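Local structure of secretory-abundant heat soluble protein 1 (Ramazzottius varieornatus, 5XNA) at residues 15-20 / 131-136; 39-44 / 54-59; 95-100 / 108-113. The protein is a secreted, heat-soluble tardigrade protein that acts as a molecular shield when water is scarce, and probably binds lipids. All coordinates share one frame; numbering follows the deposited sequence. Where two conformers were deposited one is given.

Contact 1: 15-20 / 131-136; sequences TDRIEN and KRWYKK. With MG (magnesium ion), chain E; ZN (zinc ion), chain D; SHV (heptanoic acid), chain O; EDO (1,2-ethanediol), chain F.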
# COMPACT_ATOMS: atom_id res chain seq x y z
N THR A 15 -23.20 -1.73 7.45
CA THR A 15 -24.16 -0.77 7.99
C THR A 15 -24.67 0.12 6.86
O THR A 15 -24.42 -0.13 5.67
CB THR A 15 -23.51 0.05 9.11
OG1 THR A 15 -22.47 0.86 8.55
CG2 THR A 15 -22.92 -0.86 10.18
N ASP A 16 -25.39 1.17 7.23
CA ASP A 16 -25.74 2.21 6.26
C ASP A 16 -24.59 3.17 5.98
O ASP A 16 -24.67 3.94 5.02
CB ASP A 16 -26.96 3.00 6.75
CG ASP A 16 -28.23 2.17 6.75
OD1 ASP A 16 -28.36 1.28 5.89
OD2 ASP A 16 -29.10 2.42 7.61
N ARG A 17 -23.54 3.15 6.80
CA ARG A 17 -22.42 4.08 6.66
C ARG A 17 -21.49 3.58 5.56
O ARG A 17 -20.97 2.46 5.64
CB ARG A 17 -21.67 4.22 7.98
CG ARG A 17 -22.44 4.90 9.11
CD ARG A 17 -21.61 4.91 10.38
NE ARG A 17 -21.78 3.68 11.14
CZ ARG A 17 -20.92 3.21 12.04
NH1 ARG A 17 -21.17 2.07 12.67
NH2 ARG A 17 -19.79 3.87 12.29
N ILE A 18 -21.29 4.41 4.54
CA ILE A 18 -20.48 4.05 3.39
C ILE A 18 -20.03 5.35 2.75
O ILE A 18 -20.75 6.35 2.82
CB ILE A 18 -21.27 3.15 2.41
CG1 ILE A 18 -20.38 2.67 1.26
CG2 ILE A 18 -22.50 3.88 1.88
CD1 ILE A 18 -21.01 1.54 0.48
N GLU A 19 -18.85 5.35 2.14
CA GLU A 19 -18.29 6.60 1.64
C GLU A 19 -17.52 6.36 0.35
O GLU A 19 -16.55 5.60 0.33
CB GLU A 19 -17.39 7.25 2.68
CG GLU A 19 -16.85 8.62 2.25
CD GLU A 19 -15.97 9.25 3.29
OE1 GLU A 19 -16.51 9.72 4.32
OE2 GLU A 19 -14.73 9.27 3.09
N ASN A 20 -17.95 7.04 -0.72
CA ASN A 20 -17.21 7.12 -1.98
C ASN A 20 -17.04 5.75 -2.64
O ASN A 20 -16.11 5.55 -3.42
CB ASN A 20 -15.84 7.79 -1.79
CG ASN A 20 -15.29 8.39 -3.09
OD1 ASN A 20 -16.06 8.79 -3.96
ND2 ASN A 20 -13.97 8.44 -3.20
N LYS A 131 -14.62 3.88 1.77
CA LYS A 131 -14.73 3.38 3.12
C LYS A 131 -16.10 2.76 3.32
O LYS A 131 -17.09 3.18 2.71
CB LYS A 131 -14.49 4.48 4.15
CG LYS A 131 -13.17 5.18 3.94
CD LYS A 131 -12.51 5.48 5.24
CE LYS A 131 -11.03 5.68 5.04
NZ LYS A 131 -10.28 5.37 6.28
N ARG A 132 -16.14 1.76 4.18
CA ARG A 132 -17.40 1.13 4.55
C ARG A 132 -17.28 0.69 6.00
O ARG A 132 -16.22 0.24 6.43
CB ARG A 132 -17.69 -0.04 3.63
CG ARG A 132 -19.03 -0.64 3.81
CD ARG A 132 -19.34 -1.51 2.62
NE ARG A 132 -20.76 -1.77 2.53
CZ ARG A 132 -21.27 -2.82 1.91
NH1 ARG A 132 -20.47 -3.71 1.34
NH2 ARG A 132 -22.58 -2.97 1.87
N TRP A 133 -18.35 0.86 6.77
CA TRP A 133 -18.31 0.54 8.18
C TRP A 133 -19.18 -0.68 8.47
O TRP A 133 -20.30 -0.79 7.95
CB TRP A 133 -18.76 1.73 9.03
CG TRP A 133 -17.72 2.82 9.02
CD1 TRP A 133 -16.74 3.03 9.94
CD2 TRP A 133 -17.54 3.81 8.00
NE1 TRP A 133 -15.96 4.11 9.56
CE2 TRP A 133 -16.43 4.59 8.37
CE3 TRP A 133 -18.20 4.11 6.81
CZ2 TRP A 133 -15.98 5.66 7.60
CZ3 TRP A 133 -17.75 5.16 6.04
CH2 TRP A 133 -16.66 5.93 6.44
N TYR A 134 -18.67 -1.55 9.33
CA TYR A 134 -19.31 -2.80 9.69
C TYR A 134 -19.52 -2.84 11.19
O TYR A 134 -18.74 -2.28 11.96
CB TYR A 134 -18.44 -3.98 9.24
CG TYR A 134 -18.36 -4.10 7.75
CD1 TYR A 134 -17.56 -3.24 7.00
CD2 TYR A 134 -19.09 -5.08 7.08
CE1 TYR A 134 -17.49 -3.35 5.61
CE2 TYR A 134 -19.03 -5.20 5.70
CZ TYR A 134 -18.23 -4.33 4.97
OH TYR A 134 -18.19 -4.45 3.61
N LYS A 135 -20.59 -3.51 11.61
CA LYS A 135 -20.82 -3.75 13.03
C LYS A 135 -20.69 -5.24 13.33
O LYS A 135 -20.93 -6.09 12.47
CB LYS A 135 -22.20 -3.25 13.45
CG LYS A 135 -23.35 -4.00 12.79
CD LYS A 135 -24.69 -3.35 13.08
CE LYS A 135 -25.79 -4.00 12.27
NZ LYS A 135 -25.85 -5.46 12.55
N LYS A 136 -20.28 -5.54 14.55
CA LYS A 136 -20.29 -6.92 15.03
C LYS A 136 -21.69 -7.52 14.89
O LYS A 136 -22.68 -6.91 15.31
CB LYS A 136 -19.84 -6.97 16.49
CG LYS A 136 -18.34 -7.17 16.68
CD LYS A 136 -17.95 -8.61 16.34
CE LYS A 136 -16.44 -8.83 16.42
NZ LYS A 136 -15.93 -8.97 17.81
MG MG E . -16.74 -5.44 2.55
ZN ZN D . -13.57 9.89 4.96
C1 SHV O . -17.06 -5.70 0.20
O1 SHV O . -16.00 -6.30 0.52
O2 SHV O . -17.35 -4.61 0.77
C2 SHV O . -17.99 -6.29 -0.86
C3 SHV O . -17.75 -5.62 -2.21
C4 SHV O . -16.56 -6.28 -2.90
C5 SHV O . -16.20 -5.51 -4.17
C6 SHV O . -14.68 -5.34 -4.24
C7 SHV O . -14.19 -5.50 -5.68
C1 EDO F . -27.73 -1.31 8.96
O1 EDO F . -27.92 -2.69 9.31
C2 EDO F . -27.23 -0.52 10.17
O2 EDO F . -27.07 0.87 9.82
O HOH W 1 -21.93 -0.20 4.70
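Thr15 and Arg17 both lean on Trp133, one gripping its backbone and the other lying beside its indole. The Trp133 carbonyl O takes two bonds from Thr15: the backbone N sits nearly in line with the C=O, while OG1, 2.8 Å from that O, comes in from above the carbonyl plane. With OG1 set between its own N and carbonyl carbon (chi1 66°), the hydroxyl faces Trp133 and also accepts the N-H of Arg17, an ST turn at the corner of the strand. Replacing Thr15 by valine would probably leave the Trp133 carbonyl with one donor fewer and the Arg17 N-H without its acceptor, so that the corner is held less firmly.

Arg17 bends at chi3 (-86°), bringing its guanidinium over Trp133 CB, 3.9 Å from the plane of the group; the indole lies only 17° from parallel to it. A salt bridge to Glu118 holds the charged end. The rim of the indole runs along the backbone of 17-19, and its CZ3 meets Glu19 CB at 4.0 Å, a broad flat group suited to bridging several residues. Beyond, Glu19 and Lys131 exchange backbone bonds, and Glu19 OE2 binds a zinc ion at 2.3 Å.

The other face carries Ile18, whose CD1 lies 3.9 Å from Arg132 NE. Arg132 NH2 is hydrogen-bonded to His39 O, and NH1 donates to O2 of the heptanoic acid at 3.3 Å. Tyr134 OH binds magnesium at 2.0 Å. Such pairing of first and last strands closes the antiparallel barrel of the fatty-acid-binding protein fold, with Arg132 and Tyr134 at the bound acid's head group.

Contact 2: 39-44 / 54-59; sequences HKTFHK and HQISVP. With MG (magnesium ion), chain E; SHV (heptanoic acid), chain O; EDO (1,2-ethanediol), chain M; EDO (1,2-ethanediol), chain F.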
# COMPACT_ATOMS: atom_id res chain seq x y z
N HIS A 39 -25.35 -3.01 -0.63
CA HIS A 39 -26.05 -4.25 -0.30
C HIS A 39 -25.45 -4.91 0.93
O HIS A 39 -24.23 -4.84 1.16
CB HIS A 39 -26.02 -5.22 -1.48
CG HIS A 39 -26.90 -4.83 -2.62
ND1 HIS A 39 -28.20 -5.27 -2.74
CD2 HIS A 39 -26.68 -4.01 -3.68
CE1 HIS A 39 -28.74 -4.76 -3.83
NE2 HIS A 39 -27.83 -3.99 -4.41
N LYS A 40 -26.30 -5.58 1.70
CA LYS A 40 -25.89 -6.19 2.95
C LYS A 40 -24.75 -7.16 2.70
O LYS A 40 -24.86 -8.06 1.86
CB LYS A 40 -27.08 -6.90 3.60
CG LYS A 40 -26.80 -7.62 4.91
CD LYS A 40 -26.40 -6.67 6.05
CE LYS A 40 -27.38 -5.52 6.21
NZ LYS A 40 -27.11 -4.75 7.46
N THR A 41 -23.64 -6.96 3.40
CA THR A 41 -22.40 -7.67 3.16
C THR A 41 -21.86 -8.15 4.50
O THR A 41 -21.94 -7.42 5.49
CB THR A 41 -21.36 -6.75 2.45
OG1 THR A 41 -21.88 -6.33 1.18
CG2 THR A 41 -20.00 -7.47 2.24
N PHE A 42 -21.35 -9.37 4.53
CA PHE A 42 -20.78 -9.93 5.75
C PHE A 42 -19.33 -10.28 5.51
O PHE A 42 -18.97 -10.83 4.46
CB PHE A 42 -21.53 -11.18 6.22
CG PHE A 42 -22.99 -10.95 6.49
CD1 PHE A 42 -23.91 -11.00 5.46
CD2 PHE A 42 -23.43 -10.69 7.78
CE1 PHE A 42 -25.26 -10.79 5.70
CE2 PHE A 42 -24.77 -10.48 8.03
CZ PHE A 42 -25.69 -10.53 6.98
N HIS A 43 -18.49 -9.95 6.49
CA HIS A 43 -17.11 -10.41 6.54
C HIS A 43 -16.97 -11.25 7.80
O HIS A 43 -17.24 -10.75 8.90
CB HIS A 43 -16.11 -9.25 6.58
CG HIS A 43 -15.97 -8.52 5.28
ND1 HIS A 43 -15.12 -8.94 4.28
CD2 HIS A 43 -16.56 -7.39 4.82
CE1 HIS A 43 -15.21 -8.11 3.25
NE2 HIS A 43 -16.07 -7.16 3.56
N LYS A 44 -16.58 -12.51 7.65
CA LYS A 44 -16.29 -13.37 8.78
C LYS A 44 -14.83 -13.78 8.69
O LYS A 44 -14.39 -14.29 7.66
CB LYS A 44 -17.21 -14.60 8.80
CG LYS A 44 -18.69 -14.24 8.93
CD LYS A 44 -19.60 -15.47 8.93
CE LYS A 44 -21.06 -15.03 8.90
NZ LYS A 44 -22.00 -16.17 8.73
N HIS A 54 -11.27 -16.18 5.65
CA HIS A 54 -11.96 -14.91 5.46
C HIS A 54 -13.10 -15.18 4.49
O HIS A 54 -12.87 -15.45 3.31
CB HIS A 54 -11.02 -13.84 4.89
CG HIS A 54 -11.68 -12.52 4.63
ND1 HIS A 54 -11.05 -11.49 3.95
CD2 HIS A 54 -12.91 -12.06 4.97
CE1 HIS A 54 -11.88 -10.47 3.87
NE2 HIS A 54 -13.01 -10.78 4.48
N GLN A 55 -14.33 -15.16 5.01
CA GLN A 55 -15.51 -15.44 4.19
C GLN A 55 -16.23 -14.13 3.92
O GLN A 55 -16.59 -13.42 4.87
CB GLN A 55 -16.45 -16.43 4.87
CG GLN A 55 -17.58 -16.87 3.94
CD GLN A 55 -18.66 -17.62 4.68
OE1 GLN A 55 -19.45 -17.02 5.40
NE2 GLN A 55 -18.68 -18.93 4.51
N ILE A 56 -16.44 -13.82 2.65
CA ILE A 56 -17.18 -12.63 2.25
C ILE A 56 -18.49 -13.10 1.65
O ILE A 56 -18.49 -13.96 0.76
CB ILE A 56 -16.40 -11.78 1.23
CG1 ILE A 56 -15.02 -11.41 1.78
CG2 ILE A 56 -17.19 -10.53 0.89
CD1 ILE A 56 -13.91 -12.35 1.33
N SER A 57 -19.60 -12.54 2.12
CA SER A 57 -20.90 -12.93 1.58
C SER A 57 -21.76 -11.71 1.30
O SER A 57 -21.83 -10.79 2.13
CB SER A 57 -21.63 -13.89 2.51
OG SER A 57 -21.85 -13.31 3.77
N VAL A 58 -22.38 -11.70 0.13
CA VAL A 58 -23.39 -10.71 -0.26
C VAL A 58 -24.62 -11.51 -0.67
O VAL A 58 -24.76 -11.88 -1.85
CB VAL A 58 -22.91 -9.78 -1.39
CG1 VAL A 58 -23.91 -8.62 -1.59
CG2 VAL A 58 -21.53 -9.22 -1.09
N PRO A 59 -25.53 -11.81 0.26
CA PRO A 59 -26.67 -12.69 -0.06
C PRO A 59 -27.54 -12.19 -1.20
O PRO A 59 -27.98 -13.02 -2.01
CB PRO A 59 -27.43 -12.75 1.27
CG PRO A 59 -26.35 -12.57 2.30
CD PRO A 59 -25.47 -11.52 1.71
MG MG E . -16.74 -5.44 2.55
C1 SHV O . -17.06 -5.70 0.20
O1 SHV O . -16.00 -6.30 0.52
O2 SHV O . -17.35 -4.61 0.77
C2 SHV O . -17.99 -6.29 -0.86
C3 SHV O . -17.75 -5.62 -2.21
C4 SHV O . -16.56 -6.28 -2.90
C5 SHV O . -16.20 -5.51 -4.17
C6 SHV O . -14.68 -5.34 -4.24
C7 SHV O . -14.19 -5.50 -5.68
C1 EDO M . -21.78 -5.05 -2.21
O1 EDO M . -21.81 -5.37 -3.61
C2 EDO M . -22.23 -3.60 -2.03
O2 EDO M . -23.52 -3.43 -2.62
C1 EDO F . -27.73 -1.31 8.96
O1 EDO F . -27.92 -2.69 9.31
C2 EDO F . -27.23 -0.52 10.17
O2 EDO F . -27.07 0.87 9.82
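His43 ND1 donates to His54 NE2 at 2.8 Å, with an N-H...N angle of 160°, and each nitrogen lies close to the plane of the other ring. The imidazoles meet rim to rim, their planes 37° apart. The opposite nitrogen of His43, NE2, binds magnesium at 2.1 Å, where heptanoic acid and Tyr134 OH are further ligands. Histidine suits this place because one ring can serve a metal and a hydrogen bond together; on His54, ND1 is in turn bonded to Tyr88 OH.

The backbones of Phe42 and Ser57, and of Lys44 and Gln55, exchange paired hydrogen bonds, the shorter of the first pair being Phe42 N to Ser57 O at 2.8 Å. Beside His43, Ile56 points the same way and brings CG1 to 3.5 Å from His43 ND1. Ile56 CD1 lies 3.6 Å above the plane of the His54 ring, over the centre, so an apolar branch covers one face of the ring while its nitrogens make their bonds at the edge.

Thr41 OG1 sits anti to the carbonyl carbon, beside the backbone N (chi1 -61°), from where it donates to His39 O and lies 3.7 Å from Val58 CG2. On the face of Phe42, Ser57 and Lys44, Pro59 CG meets the edge of the Phe42 ring, 4.0 Å from CE1.

With ND1 of His43 as donor, NE2 is the nitrogen left to bind the metal, and the hydrogen-bonded chain His43-His54-Tyr88 probably helps fix the ring in that orientation.

Contact 3: 95-100 / 108-113; sequences LKAEVH and IHDEYK. With ZN (zinc ion), chain C; ZN (zinc ion), chain R; EDO (1,2-ethanediol), chain J.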
# COMPACT_ATOMS: atom_id res chain seq x y z
N LEU A 95 -5.53 -5.18 9.97
CA LEU A 95 -5.28 -6.13 8.90
C LEU A 95 -5.30 -5.40 7.56
O LEU A 95 -6.19 -4.58 7.31
CB LEU A 95 -6.35 -7.22 8.91
CG LEU A 95 -6.22 -8.36 7.92
CD1 LEU A 95 -5.04 -9.27 8.26
CD2 LEU A 95 -7.54 -9.13 7.93
N LYS A 96 -4.33 -5.71 6.70
CA LYS A 96 -4.22 -5.14 5.36
C LYS A 96 -4.09 -6.26 4.34
O LYS A 96 -3.44 -7.28 4.61
CB LYS A 96 -3.01 -4.20 5.26
CG LYS A 96 -3.19 -2.93 6.10
CD LYS A 96 -1.99 -1.99 5.96
CE LYS A 96 -2.35 -0.58 6.41
NZ LYS A 96 -1.19 0.35 6.23
N ALA A 97 -4.71 -6.09 3.18
CA ALA A 97 -4.55 -7.02 2.07
C ALA A 97 -4.02 -6.25 0.86
O ALA A 97 -4.56 -5.19 0.52
CB ALA A 97 -5.86 -7.72 1.73
N GLU A 98 -2.98 -6.80 0.24
CA GLU A 98 -2.42 -6.30 -1.01
C GLU A 98 -2.93 -7.20 -2.14
O GLU A 98 -2.65 -8.39 -2.13
CB GLU A 98 -0.89 -6.32 -0.97
CG GLU A 98 -0.24 -5.66 -2.17
CD GLU A 98 -0.10 -4.16 -1.99
OE1 GLU A 98 -0.34 -3.67 -0.87
OE2 GLU A 98 0.26 -3.50 -2.97
N VAL A 99 -3.67 -6.63 -3.09
CA VAL A 99 -4.36 -7.44 -4.10
C VAL A 99 -3.87 -7.05 -5.49
O VAL A 99 -3.93 -5.87 -5.85
CB VAL A 99 -5.88 -7.29 -3.99
CG1 VAL A 99 -6.57 -8.14 -5.06
CG2 VAL A 99 -6.35 -7.68 -2.59
N HIS A 100 -3.39 -8.02 -6.25
CA HIS A 100 -3.06 -7.81 -7.67
C HIS A 100 -4.19 -8.37 -8.54
O HIS A 100 -4.65 -9.49 -8.33
CB HIS A 100 -1.76 -8.51 -8.06
CG HIS A 100 -0.50 -7.85 -7.59
ND1 HIS A 100 -0.04 -7.94 -6.29
CD2 HIS A 100 0.43 -7.13 -8.27
CE1 HIS A 100 1.11 -7.30 -6.19
NE2 HIS A 100 1.42 -6.80 -7.37
N ILE A 108 -4.98 -3.24 -5.67
CA ILE A 108 -6.00 -2.81 -4.73
C ILE A 108 -5.46 -2.96 -3.32
O ILE A 108 -4.85 -3.99 -3.00
CB ILE A 108 -7.30 -3.63 -4.87
CG1 ILE A 108 -7.89 -3.50 -6.27
CG2 ILE A 108 -8.30 -3.25 -3.79
CD1 ILE A 108 -8.97 -4.51 -6.56
N HIS A 109 -5.64 -1.93 -2.50
CA HIS A 109 -5.38 -2.01 -1.07
C HIS A 109 -6.70 -2.20 -0.33
O HIS A 109 -7.65 -1.45 -0.56
CB HIS A 109 -4.68 -0.75 -0.54
CG HIS A 109 -3.26 -0.62 -0.98
ND1 HIS A 109 -2.51 0.52 -0.74
CD2 HIS A 109 -2.43 -1.48 -1.62
CE1 HIS A 109 -1.30 0.36 -1.23
NE2 HIS A 109 -1.22 -0.84 -1.78
N ASP A 110 -6.75 -3.19 0.56
CA ASP A 110 -7.82 -3.34 1.53
C ASP A 110 -7.24 -3.11 2.92
O ASP A 110 -6.11 -3.53 3.20
CB ASP A 110 -8.43 -4.74 1.51
CG ASP A 110 -9.10 -5.06 0.21
OD1 ASP A 110 -9.64 -4.12 -0.42
OD2 ASP A 110 -9.09 -6.24 -0.17
N GLU A 111 -7.99 -2.43 3.77
CA GLU A 111 -7.58 -2.26 5.15
C GLU A 111 -8.78 -2.53 6.05
O GLU A 111 -9.90 -2.13 5.73
CB GLU A 111 -7.04 -0.85 5.42
CG GLU A 111 -6.51 -0.67 6.84
CD GLU A 111 -6.08 0.76 7.12
OE1 GLU A 111 -5.33 1.33 6.30
OE2 GLU A 111 -6.49 1.31 8.16
N TYR A 112 -8.53 -3.22 7.16
CA TYR A 112 -9.55 -3.54 8.16
C TYR A 112 -9.06 -2.94 9.48
O TYR A 112 -8.04 -3.38 10.02
CB TYR A 112 -9.75 -5.06 8.30
CG TYR A 112 -10.15 -5.73 7.02
CD1 TYR A 112 -9.22 -5.98 6.02
CD2 TYR A 112 -11.48 -6.08 6.78
CE1 TYR A 112 -9.59 -6.57 4.82
CE2 TYR A 112 -11.86 -6.68 5.58
CZ TYR A 112 -10.91 -6.91 4.60
OH TYR A 112 -11.28 -7.49 3.41
N LYS A 113 -9.79 -1.94 9.98
CA LYS A 113 -9.41 -1.21 11.18
C LYS A 113 -10.58 -1.20 12.16
O LYS A 113 -11.65 -0.68 11.84
CB LYS A 113 -8.99 0.23 10.84
CG LYS A 113 -8.55 1.03 12.05
CD LYS A 113 -8.31 2.49 11.70
CE LYS A 113 -8.17 3.34 12.95
NZ LYS A 113 -8.37 4.79 12.66
ZN ZN C . 0.48 -1.57 -2.35
ZN ZN R . 3.12 -5.96 -8.00
C1 EDO J . -10.99 -6.70 -3.69
O1 EDO J . -10.33 -7.31 -2.56
C2 EDO J . -11.24 -5.23 -3.40
O2 EDO J . -12.10 -5.07 -2.26
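Ile108 faces Val99 across a hydrogen-bonded pair, CB to CB at 4.0 Å, two beta-branched residues well suited to an extended chain. Their backbones bond in both directions, Ile108 N lying 2.8 Å from Val99 O. On this face Ile108 also packs on Leu28 of a loop.

His109 points to the other face, alongside Glu98. Its NE2 binds a zinc ion at 1.9 Å, and Glu98 OE2 binds the same ion at 2.0 Å. Glu98 reaches it by bending at chi2 (86°), which folds the carboxylate back to the ring; the two planes stand 55° apart. The metal, rather than a hydrogen bond, holds the pair together. Glu98 and His109 of the second subunit bind this zinc ion as well.

Asp110 returns to the face of Ile108, its CB 3.9 Å from Ala97 CB, where the Ala97 methyl also touches Tyr88 on the neighbouring strand. Both Asp110 carboxylate oxygens accept from an ethanediol molecule.

Glu111 lies side by side with Lys96, two extended chains on the zinc-bearing face. Its OE1 is 3.5 Å from Lys96 CE but 4.3 Å from NZ, beyond a salt bridge and probably a mild attraction; NZ also has a long, weak ion pair with Asp91.

Tyr112 sets its ring edge near Leu95 O and its CD1 4.0 Å from Leu95 CD2; Leu95 packs on Tyr88 and Trp8, Tyr112 on Leu119.

One face of this hairpin is thus mainly apolar apart from Asp110 and the Tyr112 hydroxyl, while the other presents carboxylate and imidazole ligands. A zinc ion shared by matching pairs from two copies joins the subunits in this crystal structure.

How the contacts relate
All three contacts belong to one antiparallel sheet. Contact 1 pairs the first and last strands, 10-19 and 128-136, and encloses the other two along the chain; contacts 2 and 3 are separate hairpins, 42-47 with 52-58 and 94-101 with 106-114, that follow in series with three strands between them. Centres of contacts 1 and 2 lie about 13 Å apart, and each is about 16 Å from contact 3. Contacts 1 and 2 touch directly, Arg132 reaching His39 and Thr41, and share the magnesium ion and heptanoic acid. Contact 3 meets contact 2 through Tyr112 beside His54. Residues distant in sequence therefore assemble one internal ligand site, while contact 3 also faces the second subunit.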